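PDB 7C8F: H127A/Y244A mutant of alginate lyase AlyC3 in complex with dimannuronate from Psychromonas sp., which belongs to the PL7 alginate lyases, which probably cleave alginate by beta-elimination, and is studied here as a double mutant holding dimannuronate. Local coordinates for residues B[26-31]-B[41-46]; B[32-37]-B[70-75]; B[201-206]-B[216-221]. All coordinates share one frame; numbering follows the deposited sequence.

Contact 1: B[26-31]-B[41-46]; sequences ESELQI and KEYFAL. With MLI (malonate ion), chain F.
Leu-29 with Phe-44 and Ile-31 with Glu-42 form hydrogen-bonded antiparallel pairs between strands with axes 154° apart in direction, Leu-29 N reaching Phe-44 O at 2.9 Å and the other three bonds as long. Gln-30 and Tyr-43 form the non-hydrogen-bonded pair between them and put their side chains on the opposite face. The Gln-30 chain is extended, and its NE2 comes in the ring plane to the edge of Tyr-43, 3.6 Å from CE2, with the amide turned 80° from the ring. NE2 uses its two N-H groups differently: one meets Glu-28 OE2 at 3.0 Å and the other O8 of a malonate ion at 2.9 Å. The Tyr-43 hydroxyl donates to malonate O6 over 2.8 Å, so amide and phenol grip opposite carboxylates of this ion, which probably comes from the crystallisation liquor. A water joins Gln-30 OE1 to Lys-41 NZ, while Glu-28 OE1 turns to His-83. On the other face Leu-29, Ile-31 and Phe-44 gather: Ile-31 CG2 touches the Phe-44 ring at its edge, 3.6 Å from CE2, and the ring packs edge-to-face with Phe-4. Strand 27-31 stands between the short strand 42-44 and strand 77-82, whose Arg-81 also binds the malonate.

Contact 2: B[32-37]-B[70-75]; sequences SDAEGK and KMKNDH
Ala-34 and Glu-35 meet Lys-72 in two different ways, one apolar and one ionic, along a single lysine chain. The apolar part lies nearer the strand. Lys-72 CG sits between its own backbone N and carbonyl carbon (chi1 63°), and from there the chain runs out extended past the methyl of Ala-34, whose CB is 3.6 Å from Lys-72 CG and 3.7 Å from Lys-72 CE. The same methyl also meets sulphur, Ala-34 CB lying 3.9 Å from Met-71 SD. The Met-71 chain is bent at both chi2 and chi3, and its terminal CE comes 3.5 Å from the carbonyl O of Ser-32.

The strand 67-72 belongs to the seven-stranded sheet of the beta-jelly-roll sandwich that marks PL7 lyases, whereas residues 32-37 lie in the loop linking strands 27-31 and 42-44 of the other sheet. The contact therefore joins the two sheets near one margin of the sandwich.

The ionic part is a salt bridge: Lys-72 NZ donates to Glu-35 OE2 over 2.9 Å, on the anti lone pair of that oxygen, and the two side chains cross obliquely.

Further polar contacts shape the turn and tie it to its surroundings. A type I turn runs from Asp-33 to Gly-36, and inside it Asp-33 OD1 accepts from Glu-35 N at 3.0 Å, an Asx turn in which the donor approaches from above the carboxylate plane. From across the contact the amide of Asn-73 reaches the same turn, with ND2 3.0 Å from Ala-34 O. Ser-32 OG is bonded to Asn-40 O and to the backbone N of Arg-77, a residue of the glycan pocket.

Contact 3: B[201-206]-B[216-221]; sequences KATAFD and IDVDGK
Asp-219 meets Thr-203 and Ala-204 where strands 203-210 and 213-218 pair as a beta hairpin, at the end away from its own turn; there the type I' turn from Val-218 to Lys-221, which opens the next hairpin, lies alongside. Like Gly-220, Asp-219 has positive phi, as this turn requires. From its CB, the aspartate side chain sets CG anti to its own carbonyl carbon (chi1 -68°), which brings CG to 4.0 Å from Thr-203 CG2. OD1 then accepts from Ala-204 N at 2.9 Å along an almost straight bond of 175°, with the donor above the carboxylate plane. OD2, at the tip, receives a water 2.6 Å away that also donates to Thr-203 OG1. Because Asp-219 N bonds to Ala-204 O, one residue satisfies both Ala-204 N and O.

On the inner face, Val-218 spreads its two methyls, CG1 meeting Thr-203 CG2 and CG2 lying 4.0 Å from Phe-205 CD2. Phe-205 continues inward to edge-to-face contacts with Phe-122 and Phe-158. On the opposite face Asp-206 and Asp-217 pair by backbone N-to-O bonds in both directions, Asp-206 OD1 hydrogen-bonded to Ser-98 OG and Asp-217 OD1 in a salt bridge with Arg-222 NE. Their OD2 atoms stand 4.6 Å apart, a like-charge proximity probably eased by one water donating to both, 3.0 Å from Asp-206 OD2 and 3.2 Å from Asp-217 OD2.

How the contacts relate
Contacts 1 and 2 are neighbours, their centres about 15 Å apart; segment 32-37 follows directly on 26-31, and Ile-31 CG1 packs 4.0 Å from Met-71 CE. Contact 3 lies on the other side of the chain's centre. Both 1 and 3 join adjacent antiparallel strands, yet in different sheets, each with one buried side and one more exposed, whereas 2 sets an irregular loop against a strand of contact 3's sheet, buried at Met-71, Ala-34 and Ser-32 but exposed at Glu-35. Contact 1 adds to its backbone pairing a polar face that happens to hold malonate, Lys-41 about 5 Å from a bound mannuronate; contact 2 relies on a salt bridge; contact 3 on backbone bonds and an aspartate carboxylate, with waters between its acidic side chains.

Contact 1: B[26-31]-B[41-46]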
loop_
_atom_site.group_PDB
_atom_site.type_symbol
_atom_site.label_atom_id
_atom_site.label_comp_id
_atom_site.label_asym_id
_atom_site.label_seq_id
_atom_site.Cartn_x
_atom_site.Cartn_y
_atom_site.Cartn_z
ATOM N N GLU B 26 16.598 13.976 -17.680
ATOM C CA GLU B 26 16.022 13.187 -16.604
ATOM C C GLU B 26 14.606 12.705 -16.884
ATOM O O GLU B 26 13.999 12.098 -16.066
ATOM C CB GLU B 26 15.992 14.038 -15.332
ATOM C CG GLU B 26 17.356 14.350 -14.711
ATOM C CD GLU B 26 17.970 13.157 -14.041
ATOM O OE1 GLU B 26 17.285 12.524 -13.265
ATOM O OE2 GLU B 26 19.123 12.846 -14.294
ATOM N N SER B 27 14.129 12.994 -18.074
ATOM C CA SER B 27 12.764 12.713 -18.439
ATOM C C SER B 27 12.512 12.130 -19.806
ATOM O O SER B 27 13.405 11.921 -20.565
ATOM C CB SER B 27 11.966 14.037 -18.422
ATOM O OG SER B 27 12.159 14.795 -17.269
ATOM N N GLU B 28 11.243 11.883 -20.071
ATOM C CA GLU B 28 10.745 11.491 -21.372
ATOM C C GLU B 28 9.564 12.395 -21.698
ATOM O O GLU B 28 9.086 13.028 -20.838
ATOM C CB GLU B 28 10.362 10.016 -21.479
ATOM C CG GLU B 28 9.233 9.568 -20.588
ATOM C CD GLU B 28 9.036 8.076 -20.654
ATOM O OE1 GLU B 28 10.016 7.357 -20.559
ATOM O OE2 GLU B 28 7.899 7.675 -20.811
ATOM N N LEU B 29 9.139 12.430 -22.949
ATOM C CA LEU B 29 7.991 13.215 -23.384
ATOM C C LEU B 29 6.821 12.270 -23.614
ATOM O O LEU B 29 6.956 11.272 -24.330
ATOM C CB LEU B 29 8.302 13.971 -24.680
ATOM C CG LEU B 29 7.160 14.846 -25.204
ATOM C CD1 LEU B 29 6.876 16.026 -24.261
ATOM C CD2 LEU B 29 7.477 15.351 -26.611
ATOM N N GLN B 30 5.697 12.556 -22.967
ATOM C CA GLN B 30 4.471 11.777 -23.109
ATOM C C GLN B 30 3.441 12.728 -23.695
ATOM O O GLN B 30 2.994 13.663 -23.022
ATOM C CB GLN B 30 4.022 11.214 -21.755
ATOM C CG GLN B 30 5.105 10.352 -21.095
ATOM C CD GLN B 30 4.660 9.636 -19.827
ATOM O OE1 GLN B 30 3.636 9.971 -19.220
ATOM N NE2 GLN B 30 5.444 8.636 -19.423
ATOM N N ILE B 31 3.147 12.546 -24.965
ATOM C CA ILE B 31 2.306 13.464 -25.687
ATOM C C ILE B 31 1.269 12.802 -26.569
ATOM O O ILE B 31 1.543 11.874 -27.232
ATOM C CB ILE B 31 3.211 14.400 -26.516
ATOM C CG1 ILE B 31 2.439 15.477 -27.254
ATOM C CG2 ILE B 31 4.095 13.618 -27.454
ATOM C CD1 ILE B 31 3.329 16.507 -27.848
ATOM N N LYS B 41 -1.705 8.331 -26.403
ATOM C CA LYS B 41 -0.427 8.836 -25.927
ATOM C C LYS B 41 0.791 8.204 -26.589
ATOM O O LYS B 41 0.876 7.035 -26.712
ATOM C CB LYS B 41 -0.335 8.635 -24.418
ATOM C CG LYS B 41 0.676 9.506 -23.734
ATOM C CD LYS B 41 0.239 9.787 -22.312
ATOM C CE LYS B 41 0.473 8.558 -21.455
ATOM N NZ LYS B 41 -0.098 8.668 -20.094
ATOM N N GLU B 42 1.726 9.026 -27.001
ATOM C CA GLU B 42 2.963 8.601 -27.609
ATOM C C GLU B 42 4.107 9.024 -26.719
ATOM O O GLU B 42 4.016 9.973 -26.019
ATOM C CB GLU B 42 3.121 9.224 -28.951
ATOM C CG GLU B 42 2.055 8.790 -29.908
ATOM C CD GLU B 42 2.409 9.086 -31.329
ATOM O OE1 GLU B 42 3.529 8.828 -31.747
ATOM O OE2 GLU B 42 1.538 9.531 -32.040
ATOM N N TYR B 43 5.175 8.266 -26.784
ATOM C CA TYR B 43 6.340 8.457 -25.975
ATOM C C TYR B 43 7.556 8.763 -26.797
ATOM O O TYR B 43 7.779 8.140 -27.780
ATOM C CB TYR B 43 6.562 7.183 -25.154
ATOM C CG TYR B 43 5.379 6.761 -24.336
ATOM C CD1 TYR B 43 4.333 6.047 -24.879
ATOM C CD2 TYR B 43 5.312 7.074 -23.017
ATOM C CE1 TYR B 43 3.277 5.674 -24.104
ATOM C CE2 TYR B 43 4.268 6.704 -22.243
ATOM C CZ TYR B 43 3.245 6.007 -22.795
ATOM O OH TYR B 43 2.222 5.690 -21.994
ATOM N N PHE B 44 8.347 9.724 -26.362
ATOM C CA PHE B 44 9.582 10.116 -27.028
ATOM C C PHE B 44 10.645 10.378 -25.977
ATOM O O PHE B 44 10.341 10.600 -24.801
ATOM C CB PHE B 44 9.382 11.344 -27.915
ATOM C CG PHE B 44 8.304 11.163 -28.945
ATOM C CD1 PHE B 44 8.557 10.464 -30.117
ATOM C CD2 PHE B 44 7.032 11.664 -28.733
ATOM C CE1 PHE B 44 7.561 10.283 -31.063
ATOM C CE2 PHE B 44 6.031 11.491 -29.676
ATOM C CZ PHE B 44 6.298 10.797 -30.842
ATOM N N ALA B 45 11.905 10.349 -26.408
ATOM C CA ALA B 45 13.023 10.556 -25.499
ATOM C C ALA B 45 12.969 9.598 -24.310
ATOM O O ALA B 45 13.210 9.977 -23.160
ATOM C CB ALA B 45 13.118 12.014 -25.051
ATOM N N LEU B 46 12.658 8.328 -24.596
ATOM C CA LEU B 46 12.593 7.321 -23.544
ATOM C C LEU B 46 13.897 7.238 -22.765
ATOM O O LEU B 46 13.900 6.852 -21.591
ATOM C CB LEU B 46 12.244 5.954 -24.138
ATOM C CG LEU B 46 10.883 5.848 -24.823
ATOM C CD1 LEU B 46 10.773 4.519 -25.554
ATOM C CD2 LEU B 46 9.772 5.988 -23.798
HETATM C C1 MLI F . 3.006 5.822 -17.118
HETATM C C2 MLI F . 3.063 5.681 -18.612
HETATM C C3 MLI F . 4.334 6.224 -16.555
HETATM O O6 MLI F . 2.295 6.345 -19.280
HETATM O O7 MLI F . 3.846 4.930 -19.147
HETATM O O8 MLI F . 4.856 7.235 -16.960
HETATM O O9 MLI F . 4.783 5.499 -15.739
HETATM O O HOH W 1 1.344 11.213 -19.506
#

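Contact 2: B[32-37]-B[70-75]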
loop_
_atom_site.group_PDB
_atom_site.type_symbol
_atom_site.label_atom_id
_atom_site.label_comp_id
_atom_site.label_asym_id
_atom_site.label_seq_id
_atom_site.Cartn_x
_atom_site.Cartn_y
_atom_site.Cartn_z
ATOM N N SER B 32 0.070 13.328 -26.524
ATOM C CA SER B 32 -1.004 12.836 -27.322
ATOM C C SER B 32 -0.892 13.341 -28.753
ATOM O O SER B 32 -0.364 14.363 -29.003
ATOM C CB SER B 32 -2.301 13.400 -26.757
ATOM O OG SER B 32 -2.577 12.938 -25.483
ATOM N N ASP B 33 -1.432 12.556 -29.662
ATOM C CA ASP B 33 -1.591 12.934 -31.047
ATOM C C ASP B 33 -2.951 13.641 -30.924
ATOM O O ASP B 33 -3.912 13.043 -30.620
ATOM C CB ASP B 33 -1.674 11.699 -31.929
ATOM C CG ASP B 33 -2.105 11.998 -33.353
ATOM O OD1 ASP B 33 -2.445 13.100 -33.684
ATOM O OD2 ASP B 33 -2.105 11.051 -34.104
ATOM N N ALA B 34 -2.944 14.938 -31.127
ATOM C CA ALA B 34 -4.162 15.724 -30.955
ATOM C C ALA B 34 -5.298 15.205 -31.827
ATOM O O ALA B 34 -6.468 15.338 -31.459
ATOM C CB ALA B 34 -3.887 17.201 -31.239
ATOM N N GLU B 35 -4.978 14.599 -32.972
ATOM C CA GLU B 35 -5.992 14.086 -33.885
ATOM C C GLU B 35 -6.011 12.561 -33.953
ATOM O O GLU B 35 -6.560 11.983 -34.895
ATOM C CB GLU B 35 -5.871 14.757 -35.252
ATOM C CG GLU B 35 -6.266 16.224 -35.146
ATOM C CD GLU B 35 -6.073 17.002 -36.415
ATOM O OE1 GLU B 35 -5.736 16.383 -37.440
ATOM O OE2 GLU B 35 -6.263 18.237 -36.381
ATOM N N GLY B 36 -5.497 11.930 -32.926
ATOM C CA GLY B 36 -5.543 10.508 -32.843
ATOM C C GLY B 36 -6.715 10.079 -31.964
ATOM O O GLY B 36 -7.516 10.854 -31.603
ATOM N N LYS B 37 -6.754 8.827 -31.637
ATOM C CA LYS B 37 -7.805 8.294 -30.795
ATOM C C LYS B 37 -7.935 8.921 -29.420
ATOM O O LYS B 37 -7.027 9.509 -28.900
ATOM C CB LYS B 37 -7.615 6.838 -30.657
ATOM C CG LYS B 37 -7.618 6.138 -31.975
ATOM C CD LYS B 37 -8.066 4.735 -31.791
ATOM C CE LYS B 37 -8.019 3.969 -33.086
ATOM N NZ LYS B 37 -8.325 2.531 -32.874
ATOM N N LYS B 70 1.503 22.839 -25.589
ATOM C CA LYS B 70 0.122 23.014 -26.014
ATOM C C LYS B 70 -0.534 21.658 -26.226
ATOM O O LYS B 70 0.137 20.667 -26.531
ATOM C CB LYS B 70 0.065 23.797 -27.337
ATOM C CG LYS B 70 0.701 25.181 -27.247
ATOM C CD LYS B 70 0.911 25.815 -28.626
ATOM C CE LYS B 70 -0.240 26.714 -29.018
ATOM N NZ LYS B 70 0.045 27.396 -30.316
ATOM N N MET B 71 -1.853 21.614 -26.077
ATOM C CA MET B 71 -2.624 20.440 -26.453
ATOM C C MET B 71 -4.089 20.811 -26.610
ATOM O O MET B 71 -4.617 21.630 -25.848
ATOM C CB MET B 71 -2.491 19.317 -25.413
ATOM C CG MET B 71 -3.197 18.005 -25.791
ATOM S SD MET B 71 -2.817 17.407 -27.457
ATOM C CE MET B 71 -1.021 17.392 -27.434
ATOM N N LYS B 72 -4.756 20.183 -27.551
ATOM C CA LYS B 72 -6.189 20.343 -27.752
ATOM C C LYS B 72 -6.950 19.085 -27.417
ATOM O O LYS B 72 -6.428 18.013 -27.459
ATOM C CB LYS B 72 -6.520 20.818 -29.173
ATOM C CG LYS B 72 -6.143 19.886 -30.282
ATOM C CD LYS B 72 -6.887 20.259 -31.564
ATOM C CE LYS B 72 -6.399 19.465 -32.755
ATOM N NZ LYS B 72 -7.253 19.599 -33.983
ATOM N N ASN B 73 -8.206 19.270 -27.077
ATOM C CA ASN B 73 -9.169 18.237 -26.768
ATOM C C ASN B 73 -9.154 17.730 -25.352
ATOM O O ASN B 73 -8.163 17.708 -24.735
ATOM C CB ASN B 73 -9.171 17.075 -27.773
ATOM C CG ASN B 73 -9.281 17.540 -29.206
ATOM O OD1 ASN B 73 -10.029 18.409 -29.529
ATOM N ND2 ASN B 73 -8.529 16.927 -30.057
ATOM N N ASP B 74 -10.312 17.327 -24.896
ATOM C CA ASP B 74 -10.511 16.855 -23.569
ATOM C C ASP B 74 -9.729 15.595 -23.328
ATOM O O ASP B 74 -9.700 14.753 -24.160
ATOM C CB ASP B 74 -12.003 16.632 -23.333
ATOM C CG ASP B 74 -12.390 16.599 -21.877
ATOM O OD1 ASP B 74 -11.632 17.058 -21.054
ATOM O OD2 ASP B 74 -13.477 16.143 -21.568
ATOM N N HIS B 75 -9.077 15.525 -22.170
ATOM C CA HIS B 75 -8.349 14.349 -21.697
ATOM C C HIS B 75 -7.056 14.074 -22.453
ATOM O O HIS B 75 -6.417 13.040 -22.209
ATOM C CB HIS B 75 -9.227 13.096 -21.647
ATOM C CG HIS B 75 -10.530 13.315 -20.944
ATOM N ND1 HIS B 75 -11.749 13.139 -21.563
ATOM C CD2 HIS B 75 -10.803 13.722 -19.682
ATOM C CE1 HIS B 75 -12.718 13.414 -20.706
ATOM N NE2 HIS B 75 -12.171 13.770 -19.558
#

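Contact 3: B[201-206]-B[216-221]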
loop_
_atom_site.group_PDB
_atom_site.type_symbol
_atom_site.label_atom_id
_atom_site.label_comp_id
_atom_site.label_asym_id
_atom_site.label_seq_id
_atom_site.Cartn_x
_atom_site.Cartn_y
_atom_site.Cartn_z
ATOM N N LYS B 201 1.985 37.311 -16.672
ATOM C CA LYS B 201 3.043 37.195 -15.684
ATOM C C LYS B 201 3.204 35.726 -15.325
ATOM O O LYS B 201 2.211 34.997 -15.240
ATOM C CB LYS B 201 2.664 37.979 -14.423
ATOM C CG LYS B 201 3.713 38.001 -13.341
ATOM C CD LYS B 201 3.117 38.509 -12.037
ATOM C CE LYS B 201 4.153 38.532 -10.927
ATOM N NZ LYS B 201 3.559 38.950 -9.628
ATOM N N ALA B 202 4.453 35.301 -15.145
ATOM C CA ALA B 202 4.748 33.952 -14.685
ATOM C C ALA B 202 4.594 33.863 -13.174
ATOM O O ALA B 202 4.762 34.845 -12.446
ATOM C CB ALA B 202 6.180 33.566 -15.063
ATOM N N THR B 203 4.259 32.665 -12.706
ATOM C CA THR B 203 4.149 32.365 -11.286
ATOM C C THR B 203 5.100 31.214 -10.983
ATOM O O THR B 203 5.144 30.227 -11.728
ATOM C CB THR B 203 2.713 31.963 -10.943
ATOM O OG1 THR B 203 1.834 33.068 -11.218
ATOM C CG2 THR B 203 2.580 31.589 -9.473
ATOM N N ALA B 204 5.848 31.342 -9.894
ATOM C CA ALA B 204 6.819 30.326 -9.500
ATOM C C ALA B 204 6.160 29.283 -8.611
ATOM O O ALA B 204 5.457 29.619 -7.650
ATOM C CB ALA B 204 7.985 30.967 -8.746
ATOM N N PHE B 205 6.419 28.013 -8.910
ATOM C CA PHE B 205 5.973 26.900 -8.082
ATOM C C PHE B 205 7.168 26.022 -7.745
ATOM O O PHE B 205 7.924 25.635 -8.642
ATOM C CB PHE B 205 4.940 26.042 -8.821
ATOM C CG PHE B 205 3.694 26.785 -9.199
ATOM C CD1 PHE B 205 3.632 27.470 -10.403
ATOM C CD2 PHE B 205 2.584 26.799 -8.358
ATOM C CE1 PHE B 205 2.500 28.166 -10.776
ATOM C CE2 PHE B 205 1.446 27.504 -8.726
ATOM C CZ PHE B 205 1.408 28.184 -9.941
ATOM N N ASP B 206 7.331 25.694 -6.465
ATOM C CA ASP B 206 8.361 24.756 -6.028
ATOM C C ASP B 206 7.682 23.656 -5.234
ATOM O O ASP B 206 7.045 23.932 -4.209
ATOM C CB ASP B 206 9.440 25.448 -5.190
ATOM C CG ASP B 206 10.122 26.579 -5.936
ATOM O OD1 ASP B 206 10.755 26.303 -6.975
ATOM O OD2 ASP B 206 10.034 27.739 -5.479
ATOM N N ILE B 216 4.566 22.826 -1.038
ATOM C CA ILE B 216 4.417 23.677 -2.218
ATOM C C ILE B 216 4.668 25.120 -1.816
ATOM O O ILE B 216 3.991 25.645 -0.917
ATOM C CB ILE B 216 3.034 23.543 -2.881
ATOM C CG1 ILE B 216 2.733 22.071 -3.171
ATOM C CG2 ILE B 216 2.971 24.365 -4.170
ATOM C CD1 ILE B 216 1.383 21.840 -3.783
ATOM N N ASP B 217 5.619 25.759 -2.490
ATOM C CA ASP B 217 5.847 27.199 -2.389
ATOM C C ASP B 217 5.373 27.865 -3.674
ATOM O O ASP B 217 5.598 27.346 -4.773
ATOM C CB ASP B 217 7.333 27.528 -2.219
ATOM C CG ASP B 217 7.955 26.859 -1.011
ATOM O OD1 ASP B 217 7.271 26.707 0.021
ATOM O OD2 ASP B 217 9.143 26.478 -1.096
ATOM N N VAL B 218 4.730 29.024 -3.537
ATOM C CA VAL B 218 4.229 29.791 -4.667
ATOM C C VAL B 218 4.826 31.186 -4.565
ATOM O O VAL B 218 4.672 31.858 -3.536
ATOM C CB VAL B 218 2.693 29.833 -4.684
ATOM C CG1 VAL B 218 2.173 30.620 -5.884
ATOM C CG2 VAL B 218 2.130 28.398 -4.668
ATOM N N ASP B 219 5.536 31.600 -5.610
ATOM C CA ASP B 219 6.259 32.869 -5.602
ATOM C C ASP B 219 7.093 33.026 -4.333
ATOM O O ASP B 219 7.150 34.101 -3.726
ATOM C CB ASP B 219 5.321 34.054 -5.817
ATOM C CG ASP B 219 4.728 34.080 -7.207
ATOM O OD1 ASP B 219 5.411 33.645 -8.164
ATOM O OD2 ASP B 219 3.579 34.559 -7.345
ATOM N N GLY B 220 7.737 31.933 -3.920
ATOM C CA GLY B 220 8.635 31.944 -2.786
ATOM C C GLY B 220 7.983 31.783 -1.430
ATOM O O GLY B 220 8.701 31.692 -0.425
ATOM N N LYS B 221 6.656 31.733 -1.359
ATOM C CA LYS B 221 5.939 31.645 -0.096
ATOM C C LYS B 221 5.410 30.228 0.109
ATOM O O LYS B 221 4.747 29.676 -0.773
ATOM C CB LYS B 221 4.782 32.645 -0.083
ATOM C CG LYS B 221 3.965 32.621 1.199
ATOM C CD LYS B 221 2.994 33.794 1.259
ATOM C CE LYS B 221 2.016 33.629 2.413
ATOM N NZ LYS B 221 2.703 33.331 3.697
HETATM O O HOH W 2 2.545 35.241 -9.640
HETATM O O HOH W 3 7.869 29.375 -5.356
HETATM O O HOH W 4 9.090 23.192 -2.272
HETATM O O HOH W 5 10.705 28.782 -2.716
#